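Local coordinates for neuraminidase (Influenza A virus, PDB 4GDI), which forms a homotetrameric, neuraminidase-like beta-propeller head whose predicted release of terminal sialic acid is uncertain because its putative active site has diverged, at residues F7-A11 / F106-K110; P32-G36 / S63-H67; L40-V46 / I353-T358; N207-T212 / P223-K229; G322-P326 / I337-L341. All coordinates share one frame; numbering follows the deposited sequence.

Contact 1: residues F7-A11 / F106-K110; sequences FYWRA and FDGLK
The Y8 ring meets the backbone of D107 at its edge, with D107 O in the ring plane. D107 opens an Asx turn in the loop that joins strands 101-106 and 111-117 of one propeller blade. CD2 of L109 comes in obliquely, 3.5 Å from Y8 CE1. The Y8 side chain and the D107 carboxylate run side by side and point the same way, but their planes are 72° apart. The F7 ring turns an edge to L109 CD1; this ring is poorly ordered. W9 sends its indole away from the contact, and A11 N of its own segment lies over one face, offset toward the rim.

D107 CG lies between its backbone N and carbonyl carbon (chi1 68°), which turns OD1 back to L109 N at 2.8 Å and K110 N at 2.9 Å. The two N-H groups arrive from opposite faces of the carboxylate plane. The other oxygen, OD2, is held by the hydroxyl of Y129, so both ends of the carboxylate are fixed. G108 has a positive phi of 113°, and its CA faces the N-terminal segment without a side chain in the way.

L109 splits its branches between two residues: CD1 packs on F7 and CD2 on Y8. Outside the contact, Y8 also touches a glycan sugar, and K327 makes a cation-pi contact with W9.

One direct backbone bond joins the segments. W9 N gives a nearly straight bond to D107 O at 2.8 Å, from above the carbonyl plane. A water donates to the same oxygen and, at 2.7 Å, to W9 O.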
# COMPACT_ATOMS: atom_id res chain seq x y z
N PHE A 7 15.81 8.66 -23.19
CA PHE A 7 15.62 7.94 -21.93
C PHE A 7 15.97 8.79 -20.70
O PHE A 7 15.25 8.76 -19.69
CB PHE A 7 16.44 6.65 -21.92
CG PHE A 7 15.61 5.42 -22.17
CD1 PHE A 7 14.99 4.77 -21.13
CD2 PHE A 7 15.46 4.92 -23.46
CE1 PHE A 7 14.22 3.64 -21.35
CE2 PHE A 7 14.70 3.79 -23.69
CZ PHE A 7 14.08 3.15 -22.64
N TYR A 8 17.07 9.55 -20.77
CA TYR A 8 17.39 10.46 -19.68
C TYR A 8 16.53 11.68 -19.84
O TYR A 8 16.25 12.13 -20.95
CB TYR A 8 18.87 10.85 -19.66
CG TYR A 8 19.78 9.73 -19.23
CD1 TYR A 8 19.67 9.18 -17.96
CD2 TYR A 8 20.76 9.23 -20.08
CE1 TYR A 8 20.50 8.16 -17.54
CE2 TYR A 8 21.60 8.20 -19.68
CZ TYR A 8 21.46 7.67 -18.41
OH TYR A 8 22.28 6.65 -18.00
N TRP A 9 16.09 12.22 -18.72
CA TRP A 9 15.21 13.36 -18.76
C TRP A 9 15.98 14.62 -19.10
O TRP A 9 17.16 14.74 -18.77
CB TRP A 9 14.54 13.53 -17.40
CG TRP A 9 13.67 14.71 -17.31
CD1 TRP A 9 12.38 14.80 -17.72
CD2 TRP A 9 14.00 15.99 -16.76
NE1 TRP A 9 11.89 16.05 -17.47
CE2 TRP A 9 12.86 16.81 -16.87
CE3 TRP A 9 15.16 16.52 -16.17
CZ2 TRP A 9 12.84 18.14 -16.43
CZ3 TRP A 9 15.14 17.84 -15.73
CH2 TRP A 9 13.98 18.63 -15.86
N ARG A 10 15.31 15.55 -19.76
CA ARG A 10 15.79 16.92 -19.82
C ARG A 10 14.59 17.83 -19.89
O ARG A 10 13.52 17.41 -20.32
CB ARG A 10 16.71 17.14 -21.02
CG ARG A 10 16.01 17.12 -22.35
CD ARG A 10 16.96 16.65 -23.45
NE ARG A 10 17.38 15.27 -23.23
CZ ARG A 10 17.11 14.24 -24.04
NH1 ARG A 10 16.44 14.41 -25.17
NH2 ARG A 10 17.55 13.03 -23.71
N ALA A 11 14.76 19.07 -19.46
CA ALA A 11 13.67 20.04 -19.45
C ALA A 11 13.12 20.24 -20.86
O ALA A 11 13.82 20.07 -21.84
CB ALA A 11 14.16 21.35 -18.90
N PHE A 106 15.87 12.63 -9.80
CA PHE A 106 15.62 11.52 -10.71
C PHE A 106 16.08 11.89 -12.11
O PHE A 106 15.69 12.93 -12.65
CB PHE A 106 14.12 11.21 -10.73
CG PHE A 106 13.77 9.90 -11.39
CD1 PHE A 106 14.00 8.70 -10.72
CD2 PHE A 106 13.20 9.86 -12.65
CE1 PHE A 106 13.66 7.48 -11.31
CE2 PHE A 106 12.87 8.65 -13.26
CZ PHE A 106 13.10 7.46 -12.59
N ASP A 107 16.90 11.04 -12.73
CA ASP A 107 17.50 11.39 -14.02
C ASP A 107 16.73 10.84 -15.23
O ASP A 107 17.16 11.04 -16.37
CB ASP A 107 18.97 10.96 -14.08
CG ASP A 107 19.16 9.44 -14.11
OD1 ASP A 107 18.17 8.68 -14.17
OD2 ASP A 107 20.34 9.01 -14.06
N GLY A 108 15.62 10.17 -14.97
CA GLY A 108 14.84 9.53 -16.02
C GLY A 108 14.88 8.02 -15.89
O GLY A 108 13.92 7.34 -16.23
N LEU A 109 16.00 7.50 -15.38
CA LEU A 109 16.15 6.08 -15.10
C LEU A 109 16.13 5.74 -13.62
O LEU A 109 15.41 4.83 -13.18
CB LEU A 109 17.47 5.57 -15.69
CG LEU A 109 17.40 5.21 -17.18
CD1 LEU A 109 16.62 6.26 -17.95
CD2 LEU A 109 18.80 5.06 -17.74
N LYS A 110 16.95 6.44 -12.85
CA LYS A 110 17.10 6.13 -11.44
C LYS A 110 17.20 7.39 -10.56
O LYS A 110 17.50 8.47 -11.04
CB LYS A 110 18.34 5.27 -11.23
CG LYS A 110 18.31 3.94 -11.96
CD LYS A 110 17.33 2.97 -11.33
CE LYS A 110 17.46 1.58 -11.95
NZ LYS A 110 16.60 0.58 -11.25
O HOH W 1 18.67 13.40 -16.91

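Contact 2: residues P32-G36 / S63-H67; sequences PELPG and SANQH
Strands 53-64 and 67-68 form a tight beta hairpin, and its type I' turn from A64 to H67 faces the loop that leads into strand 39-42. Q66, within the turn, reaches that loop with its amide and meets both polar backbone atoms of L34. Q66 OE1 accepts from L34 N at 3.0 Å, in the carbonyl plane and on a lone pair. Q66 NE2 donates to L34 O at 2.9 Å, with the acceptor tilted from the amide plane. The bend at chi2 (-46°) brings the amide to L34. These two bonds fix the rotation of the amide. They also leave OE1 close to E33, 3.3 Å from its CB.

A water adds a second bridge, accepting from Q66 N and donating to L34 O. At the strand end S63 gives its hydroxyl proton to P35 O in a short bond of 2.6 Å, in the carbonyl plane. S63 OG also accepts a hydrogen bond from L38 N. Beside these polar links, L34 CD1 packs on S63 CB at 3.8 Å.

The contact lies at a subunit boundary. The backbone N-H of N70 of the second subunit donates to E33 OE1, and L69 of the second subunit packs on E33 and Q66. The arrangement is that of a two-residue beta hairpin with a type I' turn, here set at a subunit interface of the tetramer.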
# COMPACT_ATOMS: atom_id res chain seq x y z
N PRO A 32 -4.05 22.58 16.41
CA PRO A 32 -3.07 22.34 17.48
C PRO A 32 -2.83 20.87 17.79
O PRO A 32 -1.89 20.55 18.52
CB PRO A 32 -3.69 23.05 18.69
CG PRO A 32 -5.16 23.00 18.43
CD PRO A 32 -5.29 23.17 16.92
N GLU A 33 -3.65 19.99 17.24
CA GLU A 33 -3.42 18.55 17.41
C GLU A 33 -3.00 17.86 16.10
O GLU A 33 -3.28 18.35 15.01
CB GLU A 33 -4.67 17.89 18.00
CG GLU A 33 -4.96 18.32 19.43
CD GLU A 33 -6.14 17.61 20.05
OE1 GLU A 33 -7.09 17.27 19.31
OE2 GLU A 33 -6.13 17.38 21.28
N LEU A 34 -2.31 16.74 16.23
CA LEU A 34 -2.00 15.91 15.08
C LEU A 34 -2.19 14.44 15.44
O LEU A 34 -2.16 14.07 16.61
CB LEU A 34 -0.58 16.16 14.55
CG LEU A 34 0.58 16.41 15.49
CD1 LEU A 34 0.58 15.46 16.67
CD2 LEU A 34 1.88 16.29 14.72
N PRO A 35 -2.41 13.61 14.42
CA PRO A 35 -2.64 12.19 14.68
C PRO A 35 -1.36 11.50 15.14
O PRO A 35 -0.27 12.03 14.93
CB PRO A 35 -3.10 11.65 13.32
CG PRO A 35 -2.56 12.61 12.32
CD PRO A 35 -2.54 13.95 12.99
N GLY A 36 -1.49 10.34 15.79
CA GLY A 36 -0.33 9.58 16.23
C GLY A 36 0.36 8.88 15.08
O GLY A 36 -0.24 8.68 14.02
N SER A 63 4.98 11.20 16.36
CA SER A 63 3.94 11.66 17.27
C SER A 63 3.28 10.51 18.05
O SER A 63 3.05 9.42 17.51
CB SER A 63 2.86 12.40 16.50
OG SER A 63 2.24 11.52 15.57
N ALA A 64 2.94 10.79 19.30
CA ALA A 64 2.18 9.88 20.13
C ALA A 64 1.34 10.67 21.14
O ALA A 64 1.89 11.44 21.94
CB ALA A 64 3.11 8.92 20.85
N ASN A 65 0.03 10.52 21.09
CA ASN A 65 -0.87 11.27 21.97
C ASN A 65 -0.45 12.72 22.13
O ASN A 65 -0.34 13.22 23.26
CB ASN A 65 -0.93 10.61 23.35
CG ASN A 65 -1.24 9.13 23.29
OD1 ASN A 65 -2.33 8.73 22.89
ND2 ASN A 65 -0.27 8.31 23.68
N GLN A 66 -0.18 13.38 21.01
CA GLN A 66 0.14 14.81 20.98
C GLN A 66 1.57 15.16 21.41
O GLN A 66 2.02 16.30 21.22
CB GLN A 66 -0.87 15.62 21.80
CG GLN A 66 -2.31 15.42 21.35
CD GLN A 66 -2.46 15.50 19.84
OE1 GLN A 66 -1.94 16.42 19.19
NE2 GLN A 66 -3.14 14.52 19.26
N HIS A 67 2.29 14.19 21.96
CA HIS A 67 3.69 14.42 22.31
C HIS A 67 4.61 13.57 21.44
O HIS A 67 4.15 12.85 20.56
CB HIS A 67 3.93 14.15 23.80
CG HIS A 67 3.02 14.94 24.68
ND1 HIS A 67 1.80 14.45 25.11
CD2 HIS A 67 3.12 16.19 25.19
CE1 HIS A 67 1.20 15.37 25.86
NE2 HIS A 67 1.99 16.43 25.92
O HOH W 2 -0.47 12.44 18.29

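Contact 3: residues L40-V46 / I353-T358; sequences LSRRAYV and IQELST
The chain turns a corner at R43, so strand 40-42 crosses strand 353-358 at 76°, while strand 44-46 runs within 13° of its direction at an axis distance of 8.1 Å. At that spacing the strands meet through side chains and waters. L356 CD1 is the central apolar group. It rests on A44 CB at 3.8 Å and on V46 CG2 at 3.9 Å. V46 CG2 also meets T358 CG2 at 3.8 Å. L40 CD2 and I353 CG2 touch more loosely at 4.2 Å, with their side chains crossing at about a right angle.

Around S41 and Q354 the contact is polar. Q354 bends at chi2 (-88°), and its NE2 donates to S41 O at 3.0 Å, close to both the amide plane and the carbonyl plane. A water donates to the same S41 O and accepts from Q354 N. Further waters link S41 N and S41 OG to Q354 O, and one bridges S41 OG to E355 OE2. The waters fill the polar part between the L40-I353 contact and the apolar cluster round L356.

Beyond the contact, R42 forms a salt bridge with E74, and T358 OG1 is hydrogen-bonded to T24 OG1. W340 touches L356, and F324 touches both V46 and T358. The two segments belong to different sheets, and their meeting is the face-to-face packing of neighbouring blades in the neuraminidase beta-propeller.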
# COMPACT_ATOMS: atom_id res chain seq x y z
N LEU A 40 7.57 13.29 12.03
CA LEU A 40 7.82 14.72 12.02
C LEU A 40 9.06 15.04 11.20
O LEU A 40 10.11 14.41 11.36
CB LEU A 40 8.01 15.23 13.45
CG LEU A 40 6.78 15.01 14.34
CD1 LEU A 40 7.05 15.52 15.72
CD2 LEU A 40 5.56 15.69 13.74
N SER A 41 8.94 16.05 10.35
CA SER A 41 9.96 16.30 9.33
C SER A 41 10.61 17.67 9.41
O SER A 41 9.99 18.66 9.80
CB SER A 41 9.36 16.09 7.95
OG SER A 41 8.19 16.88 7.76
N ARG A 42 11.86 17.73 8.98
CA ARG A 42 12.53 18.99 8.81
C ARG A 42 13.44 18.88 7.61
O ARG A 42 13.74 17.78 7.16
CB ARG A 42 13.32 19.38 10.07
CG ARG A 42 14.39 18.40 10.53
CD ARG A 42 15.02 18.91 11.84
NE ARG A 42 15.88 17.92 12.49
CZ ARG A 42 16.18 17.91 13.78
NH1 ARG A 42 15.68 18.84 14.60
NH2 ARG A 42 16.97 16.97 14.28
N ARG A 43 13.85 20.03 7.09
CA ARG A 43 14.74 20.12 5.95
C ARG A 43 14.11 19.40 4.76
O ARG A 43 14.79 18.79 3.94
CB ARG A 43 16.13 19.59 6.30
CG ARG A 43 16.71 20.34 7.51
CD ARG A 43 18.23 20.34 7.60
NE ARG A 43 18.75 19.17 8.29
CZ ARG A 43 18.73 18.99 9.61
NH1 ARG A 43 18.21 19.92 10.42
NH2 ARG A 43 19.24 17.88 10.14
N ALA A 44 12.79 19.53 4.65
CA ALA A 44 12.05 18.86 3.60
C ALA A 44 12.12 19.62 2.28
O ALA A 44 12.38 20.83 2.24
CB ALA A 44 10.59 18.64 4.01
N TYR A 45 11.90 18.88 1.20
CA TYR A 45 11.83 19.45 -0.14
C TYR A 45 11.13 18.46 -1.05
O TYR A 45 10.85 17.33 -0.65
CB TYR A 45 13.23 19.80 -0.68
CG TYR A 45 14.19 18.61 -0.73
CD1 TYR A 45 14.92 18.24 0.38
CD2 TYR A 45 14.34 17.87 -1.90
CE1 TYR A 45 15.79 17.16 0.35
CE2 TYR A 45 15.22 16.79 -1.95
CZ TYR A 45 15.94 16.44 -0.82
OH TYR A 45 16.80 15.38 -0.84
N VAL A 46 10.86 18.87 -2.28
CA VAL A 46 10.09 18.03 -3.19
C VAL A 46 10.94 17.66 -4.40
O VAL A 46 11.72 18.47 -4.89
CB VAL A 46 8.81 18.75 -3.67
CG1 VAL A 46 8.10 17.90 -4.73
CG2 VAL A 46 7.87 19.05 -2.50
N ILE A 353 5.67 22.70 14.25
CA ILE A 353 5.95 21.75 13.18
C ILE A 353 5.88 22.51 11.87
O ILE A 353 5.28 23.58 11.81
CB ILE A 353 4.95 20.57 13.15
CG1 ILE A 353 3.53 21.08 12.92
CG2 ILE A 353 5.01 19.78 14.44
CD1 ILE A 353 2.53 19.98 12.68
N GLN A 354 6.50 21.97 10.83
CA GLN A 354 6.33 22.52 9.50
C GLN A 354 5.77 21.47 8.54
O GLN A 354 6.16 20.30 8.56
CB GLN A 354 7.62 23.11 8.95
CG GLN A 354 8.82 22.22 9.10
CD GLN A 354 9.50 22.43 10.43
OE1 GLN A 354 9.36 23.49 11.04
NE2 GLN A 354 10.23 21.42 10.89
N GLU A 355 4.84 21.92 7.71
CA GLU A 355 4.27 21.10 6.67
C GLU A 355 4.52 21.78 5.32
O GLU A 355 4.40 23.00 5.20
CB GLU A 355 2.77 20.93 6.93
CG GLU A 355 2.45 19.76 7.85
CD GLU A 355 2.80 18.42 7.22
OE1 GLU A 355 2.44 18.22 6.04
OE2 GLU A 355 3.44 17.59 7.90
N LEU A 356 4.90 21.01 4.32
CA LEU A 356 5.20 21.57 3.01
C LEU A 356 3.91 21.75 2.23
O LEU A 356 3.09 20.84 2.15
CB LEU A 356 6.13 20.65 2.20
CG LEU A 356 7.62 20.63 2.47
CD1 LEU A 356 8.34 19.94 1.29
CD2 LEU A 356 8.21 22.02 2.72
N SER A 357 3.73 22.93 1.67
CA SER A 357 2.76 23.12 0.61
C SER A 357 3.53 23.31 -0.69
O SER A 357 4.74 23.59 -0.69
CB SER A 357 1.90 24.34 0.90
OG SER A 357 2.69 25.50 0.76
N THR A 358 2.85 23.17 -1.81
CA THR A 358 3.49 23.34 -3.11
C THR A 358 2.61 24.21 -4.00
O THR A 358 1.39 24.15 -3.91
CB THR A 358 3.73 21.99 -3.83
OG1 THR A 358 2.49 21.31 -4.01
CG2 THR A 358 4.66 21.10 -3.06
O HOH W 3 8.10 19.63 6.40
O HOH W 4 7.74 19.33 11.47
O HOH W 5 6.19 17.54 10.32
O HOH W 6 5.61 15.36 8.59

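Contact 4: residues N207-T212 / P223-K229; sequences NLIKCT and PLLRFTK
F227 holds CG between its backbone N and carbonyl carbon (chi1 71°), which swings the ring across the strand onto I209. I209 in turn has CG2 anti to N, and this methyl comes to the ring's far end, 3.2 Å from F227 CZ, a tight fit. I209 CB stands over the ring face in a CH-pi contact, 3.5 Å from the centroid. The sulfur of C211 sits instead at the ring edge, with SG 3.9 Å from F227 CE2.

The backbones form an antiparallel beta hairpin, the two middle strands of a four-stranded propeller blade. I209 and F227 are a hydrogen-bonded pair, as are C211 and L225. The N-H of I209 meets F227 O at 2.8 Å in a nearly straight bond. The connection between the strands carries N215 and D219, two ligands of the bound calcium ion.

I209, C211, L225 and F227 share one buried face. C211 is disulfide-bonded to C202 on the adjoining strand 200-205, and F227 also touches Y233 on the adjoining strand 233-236. The opposite face is more polar. There K210 and R226 touch through their aliphatic parts, CG to CG at 4.2 Å, and their charged ends go to separate acids: K210 to E274, R226 to D273 and E301. Towards the connection, T212 and L224 lie side by side, pointing the same way, with T212 OG1 3.4 Å from L224 CD2. T212 OG1 is hydrogen-bonded to I271 N.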
# COMPACT_ATOMS: atom_id res chain seq x y z
N ASN A 207 19.44 23.91 -21.07
CA ASN A 207 20.81 23.52 -20.74
C ASN A 207 21.59 24.41 -19.72
O ASN A 207 22.80 24.28 -19.58
CB ASN A 207 21.62 23.35 -22.02
CG ASN A 207 21.11 22.20 -22.88
OD1 ASN A 207 21.51 21.04 -22.70
ND2 ASN A 207 20.21 22.51 -23.82
N LEU A 208 20.87 25.28 -19.02
CA LEU A 208 21.46 26.07 -17.94
C LEU A 208 20.90 25.61 -16.60
O LEU A 208 19.78 25.11 -16.53
CB LEU A 208 21.09 27.55 -18.10
CG LEU A 208 21.70 28.25 -19.30
CD1 LEU A 208 21.25 29.70 -19.34
CD2 LEU A 208 23.21 28.15 -19.23
N ILE A 209 21.69 25.77 -15.55
CA ILE A 209 21.22 25.49 -14.21
C ILE A 209 21.24 26.84 -13.51
O ILE A 209 22.22 27.57 -13.58
CB ILE A 209 22.13 24.48 -13.46
CG1 ILE A 209 22.28 23.15 -14.23
CG2 ILE A 209 21.58 24.21 -12.04
CD1 ILE A 209 23.22 23.21 -15.42
N LYS A 210 20.13 27.19 -12.86
CA LYS A 210 20.04 28.44 -12.15
C LYS A 210 19.64 28.15 -10.71
O LYS A 210 18.68 27.42 -10.48
CB LYS A 210 19.00 29.33 -12.82
CG LYS A 210 19.46 29.79 -14.20
CD LYS A 210 18.42 30.61 -14.89
CE LYS A 210 18.74 30.80 -16.37
NZ LYS A 210 17.61 31.51 -17.01
N CYS A 211 20.38 28.72 -9.76
CA CYS A 211 20.16 28.44 -8.34
C CYS A 211 20.08 29.74 -7.54
O CYS A 211 20.75 30.72 -7.85
CB CYS A 211 21.32 27.63 -7.77
SG CYS A 211 21.71 26.11 -8.61
N THR A 212 19.28 29.72 -6.49
CA THR A 212 19.25 30.82 -5.55
C THR A 212 19.89 30.35 -4.27
O THR A 212 19.61 29.23 -3.82
CB THR A 212 17.85 31.29 -5.22
OG1 THR A 212 17.18 31.68 -6.42
CG2 THR A 212 17.92 32.52 -4.27
N PRO A 223 22.05 35.86 -3.12
CA PRO A 223 22.94 35.70 -4.28
C PRO A 223 22.40 34.65 -5.25
O PRO A 223 21.70 33.70 -4.84
CB PRO A 223 24.25 35.23 -3.65
CG PRO A 223 23.83 34.53 -2.40
CD PRO A 223 22.60 35.25 -1.90
N LEU A 224 22.72 34.81 -6.52
CA LEU A 224 22.24 33.91 -7.56
C LEU A 224 23.37 33.28 -8.32
O LEU A 224 24.39 33.90 -8.58
CB LEU A 224 21.36 34.68 -8.54
CG LEU A 224 20.17 35.35 -7.88
CD1 LEU A 224 19.46 36.26 -8.86
CD2 LEU A 224 19.21 34.30 -7.33
N LEU A 225 23.16 32.02 -8.70
CA LEU A 225 24.17 31.31 -9.45
C LEU A 225 23.56 30.84 -10.77
O LEU A 225 22.44 30.35 -10.80
CB LEU A 225 24.68 30.12 -8.63
CG LEU A 225 25.58 29.10 -9.33
CD1 LEU A 225 26.95 29.66 -9.67
CD2 LEU A 225 25.68 27.85 -8.46
N ARG A 226 24.30 31.04 -11.85
CA ARG A 226 23.93 30.52 -13.16
C ARG A 226 25.11 29.72 -13.65
O ARG A 226 26.23 30.22 -13.65
CB ARG A 226 23.67 31.66 -14.15
CG ARG A 226 22.54 32.60 -13.74
CD ARG A 226 22.75 33.97 -14.35
NE ARG A 226 21.68 34.90 -13.99
CZ ARG A 226 21.69 36.19 -14.28
NH1 ARG A 226 22.73 36.73 -14.91
NH2 ARG A 226 20.66 36.95 -13.94
N PHE A 227 24.87 28.48 -14.07
CA PHE A 227 25.96 27.68 -14.59
C PHE A 227 25.52 26.73 -15.69
O PHE A 227 24.33 26.49 -15.87
CB PHE A 227 26.73 26.97 -13.46
CG PHE A 227 25.98 25.84 -12.78
CD1 PHE A 227 26.12 24.54 -13.23
CD2 PHE A 227 25.23 26.07 -11.63
CE1 PHE A 227 25.48 23.49 -12.59
CE2 PHE A 227 24.60 25.03 -10.98
CZ PHE A 227 24.72 23.73 -11.45
N THR A 228 26.49 26.25 -16.46
CA THR A 228 26.24 25.38 -17.60
C THR A 228 26.59 23.93 -17.27
O THR A 228 27.20 23.63 -16.22
CB THR A 228 27.08 25.78 -18.82
OG1 THR A 228 28.46 25.46 -18.59
CG2 THR A 228 26.95 27.29 -19.13
N LYS A 229 26.21 23.04 -18.17
CA LYS A 229 26.60 21.64 -18.10
C LYS A 229 28.11 21.47 -18.05
O LYS A 229 28.60 20.44 -17.62
CB LYS A 229 26.07 20.87 -19.31
CG LYS A 229 24.70 20.27 -19.13
CD LYS A 229 24.38 19.32 -20.28
CE LYS A 229 24.77 17.88 -19.96
NZ LYS A 229 24.81 17.03 -21.17

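Contact 5: residues G322-P326 / I337-L341; sequences GFFQP and ICFWL
G322 lies against one face of the W340 indole. Its N is 3.4 Å above the ring plane and near the ring centre. CA of G322 makes a CH-pi contact with the five-membered ring, so the indole takes the space beside a residue with no side chain. F324 CG sits between its backbone N and carbonyl carbon (chi1 73°), which brings the ring over C338 CB, 3.5 Å from the centroid. The C338 sulfur lies obliquely to that ring and also touches P326 CG at 3.6 Å. On the other face of the sheet, F323 CD1 meets I337 CD1 at 3.7 Å.

Backbone bonds set this register. G322 pairs with W340, and F324 with C338, as antiparallel hydrogen-bonded pairs. W340 N to G322 O is the shortest of these bonds at 2.7 Å. A water accepts from W340 NE1 and donates to F323 O, satisfying the buried indole N-H.

Further out, C338 is disulfide-bonded to C360 on the next strand. The rings of F339 and F359 meet with nearly parallel planes, and Y203 meets F323 edge to face. V46 touches F324 and W340 from a neighbouring blade. This is the antiparallel pairing of consecutive strands in a beta-propeller blade.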
# COMPACT_ATOMS: atom_id res chain seq x y z
N GLY A 322 11.67 26.60 -1.90
CA GLY A 322 12.61 26.33 -2.98
C GLY A 322 11.93 25.69 -4.16
O GLY A 322 10.75 25.34 -4.09
N PHE A 323 12.69 25.51 -5.24
CA PHE A 323 12.13 25.04 -6.49
C PHE A 323 11.96 23.54 -6.56
O PHE A 323 12.72 22.78 -5.95
CB PHE A 323 13.06 25.40 -7.65
CG PHE A 323 13.22 26.86 -7.88
CD1 PHE A 323 12.16 27.62 -8.32
CD2 PHE A 323 14.47 27.47 -7.72
CE1 PHE A 323 12.32 28.97 -8.56
CE2 PHE A 323 14.63 28.80 -7.95
CZ PHE A 323 13.55 29.55 -8.39
N PHE A 324 10.97 23.10 -7.33
CA PHE A 324 11.02 21.77 -7.93
C PHE A 324 10.38 21.83 -9.32
O PHE A 324 9.61 22.75 -9.63
CB PHE A 324 10.34 20.70 -7.07
CG PHE A 324 8.83 20.77 -7.04
CD1 PHE A 324 8.17 21.58 -6.12
CD2 PHE A 324 8.07 19.98 -7.89
CE1 PHE A 324 6.78 21.61 -6.06
CE2 PHE A 324 6.67 20.02 -7.86
CZ PHE A 324 6.03 20.82 -6.93
N GLN A 325 10.72 20.87 -10.16
CA GLN A 325 10.20 20.85 -11.53
C GLN A 325 9.48 19.54 -11.82
O GLN A 325 10.05 18.46 -11.65
CB GLN A 325 11.32 21.05 -12.56
CG GLN A 325 11.93 22.44 -12.56
CD GLN A 325 13.07 22.55 -13.55
OE1 GLN A 325 14.14 21.95 -13.37
NE2 GLN A 325 12.85 23.28 -14.62
N PRO A 326 8.21 19.64 -12.25
CA PRO A 326 7.51 18.46 -12.75
C PRO A 326 8.29 17.91 -13.93
O PRO A 326 8.84 18.69 -14.70
CB PRO A 326 6.17 19.02 -13.24
CG PRO A 326 6.02 20.35 -12.58
CD PRO A 326 7.41 20.87 -12.36
N ILE A 337 7.33 25.24 -13.79
CA ILE A 337 8.17 25.50 -12.62
C ILE A 337 7.26 25.59 -11.39
O ILE A 337 6.16 26.15 -11.45
CB ILE A 337 9.01 26.80 -12.78
CG1 ILE A 337 9.95 27.01 -11.59
CG2 ILE A 337 8.13 28.02 -12.96
CD1 ILE A 337 10.97 25.90 -11.42
N CYS A 338 7.71 25.00 -10.29
CA CYS A 338 6.92 24.99 -9.07
C CYS A 338 7.82 25.34 -7.91
O CYS A 338 9.05 25.35 -8.04
CB CYS A 338 6.30 23.60 -8.83
SG CYS A 338 5.27 22.92 -10.16
N PHE A 339 7.23 25.64 -6.76
CA PHE A 339 8.05 25.77 -5.57
C PHE A 339 7.37 25.09 -4.40
O PHE A 339 6.16 24.87 -4.41
CB PHE A 339 8.38 27.25 -5.27
CG PHE A 339 7.18 28.10 -4.92
CD1 PHE A 339 6.74 28.21 -3.61
CD2 PHE A 339 6.52 28.82 -5.90
CE1 PHE A 339 5.65 29.00 -3.29
CE2 PHE A 339 5.42 29.62 -5.59
CZ PHE A 339 4.99 29.71 -4.28
N TRP A 340 8.17 24.71 -3.42
CA TRP A 340 7.64 24.18 -2.18
C TRP A 340 7.85 25.25 -1.10
O TRP A 340 8.76 26.09 -1.21
CB TRP A 340 8.30 22.84 -1.80
CG TRP A 340 9.83 22.84 -1.84
CD1 TRP A 340 10.63 22.37 -2.85
CD2 TRP A 340 10.73 23.33 -0.83
NE1 TRP A 340 11.95 22.54 -2.53
CE2 TRP A 340 12.04 23.13 -1.30
CE3 TRP A 340 10.54 23.93 0.42
CZ2 TRP A 340 13.16 23.50 -0.56
CZ3 TRP A 340 11.65 24.30 1.15
CH2 TRP A 340 12.94 24.09 0.66
N LEU A 341 7.02 25.21 -0.06
CA LEU A 341 7.05 26.21 0.99
C LEU A 341 6.61 25.62 2.33
O LEU A 341 5.55 24.99 2.40
CB LEU A 341 6.14 27.38 0.59
CG LEU A 341 5.76 28.38 1.68
CD1 LEU A 341 6.95 29.22 2.05
CD2 LEU A 341 4.62 29.25 1.17
O HOH W 7 13.28 20.60 -4.44

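Overall arrangement
Contacts 3 and 5 are buried and touch: contact 5 holds strands 317-324 and 338-346 together within a sheet, and contact 3 packs strand 352-362 of that sheet on a neighbouring blade. Contact 5 relies on backbone bonds and aromatic faces, whereas contact 3 mixes apolar contacts with bridging waters. Contacts 1, 2 and 4 are partly buried. Contact 4 pairs consecutive antiparallel strands as contact 5 does, and touches it through T212 and F323, but one of its faces carries charged side chains. Contact 2 is mainly polar, meets a second subunit and touches contact 3 through L34. Contact 1 adds L109 packing on F7 and Y8 to its backbone bond, and touches contact 5 through W9 and Q325.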